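Local structure of oligogalacturonate lyase (Vibrio parahaemolyticus RIMD 2210633, 3C5M) at residues A[143-146]-A[147-150]. The protein probably cleaves oligogalacturonides, short fragments of pectin, as a manganese-binding lyase built on a seven-bladed beta-propeller. Sequence-based numbering, arbitrary orientation.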
loop_
_atom_site.group_PDB
_atom_site.type_symbol
_atom_site.label_atom_id
_atom_site.label_comp_id
_atom_site.label_asym_id
_atom_site.label_seq_id
_atom_site.Cartn_x
_atom_site.Cartn_y
_atom_site.Cartn_z
ATOM N N GLU A 143 16.571 -2.276 -4.563
ATOM C CA GLU A 143 16.922 -2.300 -5.979
ATOM C C GLU A 143 17.566 -3.643 -6.270
ATOM O O GLU A 143 18.131 -4.271 -5.385
ATOM C CB GLU A 143 17.880 -1.158 -6.341
ATOM C CG GLU A 143 17.454 0.219 -5.817
ATOM C CD GLU A 143 18.371 1.377 -6.271
ATOM O OE1 GLU A 143 19.605 1.306 -6.048
ATOM O OE2 GLU A 143 17.851 2.368 -6.837
ATOM N N ILE A 144 17.450 -4.075 -7.519
ATOM C CA ILE A 144 17.970 -5.353 -7.981
ATOM C C ILE A 144 19.037 -5.116 -9.035
ATOM O O ILE A 144 18.848 -4.300 -9.934
ATOM C CB ILE A 144 16.831 -6.168 -8.590
ATOM C CG1 ILE A 144 15.764 -6.391 -7.518
ATOM C CG2 ILE A 144 17.348 -7.476 -9.159
ATOM C CD1 ILE A 144 14.490 -7.010 -8.033
ATOM N N LEU A 145 20.160 -5.815 -8.938
ATOM C CA LEU A 145 21.220 -5.627 -9.921
ATOM C C LEU A 145 20.672 -5.919 -11.330
ATOM O O LEU A 145 20.191 -7.017 -11.591
ATOM C CB LEU A 145 22.382 -6.557 -9.601
ATOM C CG LEU A 145 23.773 -5.981 -9.849
ATOM C CD1 LEU A 145 24.764 -7.085 -9.581
ATOM C CD2 LEU A 145 23.924 -5.458 -11.282
ATOM N N LYS A 146 20.744 -4.940 -12.231
ATOM C CA LYS A 146 20.232 -5.110 -13.590
ATOM C C LYS A 146 20.540 -6.443 -14.236
ATOM O O LYS A 146 19.660 -7.058 -14.826
ATOM C CB LYS A 146 20.734 -4.002 -14.511
ATOM C CG LYS A 146 19.832 -2.799 -14.565
ATOM C CD LYS A 146 20.212 -1.910 -15.730
ATOM C CE LYS A 146 19.307 -0.697 -15.818
ATOM N NZ LYS A 146 19.721 0.139 -16.971
ATOM N N ARG A 147 21.787 -6.885 -14.132
ATOM C CA ARG A 147 22.198 -8.159 -14.717
ATOM C C ARG A 147 21.374 -9.336 -14.185
ATOM O O ARG A 147 21.074 -10.272 -14.927
ATOM C CB ARG A 147 23.676 -8.408 -14.434
ATOM C CG ARG A 147 24.591 -7.280 -14.881
ATOM C CD ARG A 147 26.059 -7.662 -14.712
ATOM N NE ARG A 147 26.288 -8.350 -13.444
ATOM C CZ ARG A 147 26.271 -9.671 -13.291
ATOM N NH1 ARG A 147 26.043 -10.458 -14.336
ATOM N NH2 ARG A 147 26.466 -10.202 -12.091
ATOM N N ASP A 148 21.014 -9.278 -12.904
ATOM C CA ASP A 148 20.238 -10.334 -12.265
ATOM C C ASP A 148 18.736 -10.202 -12.491
ATOM O O ASP A 148 17.975 -11.106 -12.154
ATOM C CB ASP A 148 20.502 -10.342 -10.757
ATOM C CG ASP A 148 21.927 -10.741 -10.409
ATOM O OD1 ASP A 148 22.831 -10.575 -11.261
ATOM O OD2 ASP A 148 22.140 -11.207 -9.265
ATOM N N TRP A 149 18.308 -9.084 -13.063
ATOM C CA TRP A 149 16.890 -8.848 -13.284
ATOM C C TRP A 149 16.285 -9.734 -14.362
ATOM O O TRP A 149 16.911 -9.999 -15.383
ATOM C CB TRP A 149 16.652 -7.383 -13.645
ATOM C CG TRP A 149 15.199 -7.008 -13.605
ATOM C CD1 TRP A 149 14.436 -6.795 -12.490
ATOM C CD2 TRP A 149 14.314 -6.864 -14.726
ATOM N NE1 TRP A 149 13.133 -6.532 -12.844
ATOM C CE2 TRP A 149 13.030 -6.569 -14.210
ATOM C CE3 TRP A 149 14.479 -6.960 -16.115
ATOM C CZ2 TRP A 149 11.920 -6.367 -15.037
ATOM C CZ3 TRP A 149 13.374 -6.760 -16.936
ATOM C CH2 TRP A 149 12.113 -6.469 -16.393
ATOM N N GLN A 150 15.061 -10.190 -14.123
ATOM C CA GLN A 150 14.342 -11.028 -15.075
ATOM C C GLN A 150 12.874 -10.623 -15.075
ATOM O O GLN A 150 12.263 -10.456 -14.023
ATOM C CB GLN A 150 14.450 -12.506 -14.698
ATOM C CG GLN A 150 15.858 -13.072 -14.690
ATOM C CD GLN A 150 15.870 -14.582 -14.491
ATOM O OE1 GLN A 150 15.329 -15.100 -13.510
ATOM N NE2 GLN A 150 16.491 -15.296 -15.424
#
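Leu145 and Arg147 lie side by side and point the same way at the outer end of strand 138-145, where the chain leaves this strand through a short 3-10 turn for the loop that leads to helix 155-163. Leu145 CD2 rests 4.1 Å from Arg147 CG, so a leucine methyl meets the aliphatic part of the arginine. The Arg147 chain then bends at chi3 (-42°), which brings the guanidinium back obliquely alongside the leucine methyls, with Asp148 OD1 over one face, 3.7 Å from NH2 of Arg147. This long salt bridge rests on charge alone, since no N-H points at the oxygen. The firmer partner of the carboxylate is the backbone of Thr167, just ahead of strand 168-174, whose N-H gives a hydrogen bond to Asp148 OD2.

Two backbone bonds of the i to i+3, 3-10 kind set the turn: Asp148 N to Leu145 O at 2.7 Å and Trp149 N to Lys146 O at 3.0 Å. Ile144 CD1 loosely touches the edge of the Trp149 indole, 4.5 Å from its CD1. With CG anti to the backbone N (chi1 -168°), the indole leads away from the turn and makes a cation-pi contact with Lys125 of the adjoining strand 124-132. The extended Lys146 side chain carries NZ to a salt bridge with Glu122. Ile144 is buried against Cys168 and Tyr127 of the neighbouring strands, which suits a branched apolar residue; Lys146 and Arg147 are exposed, which suits long charged chains. Main-chain bonds therefore set the turn, and Asp148, Lys146 and Trp149 tie it to Thr167, Glu122 and Lys125, while the Arg147 pairing is long and probably weak.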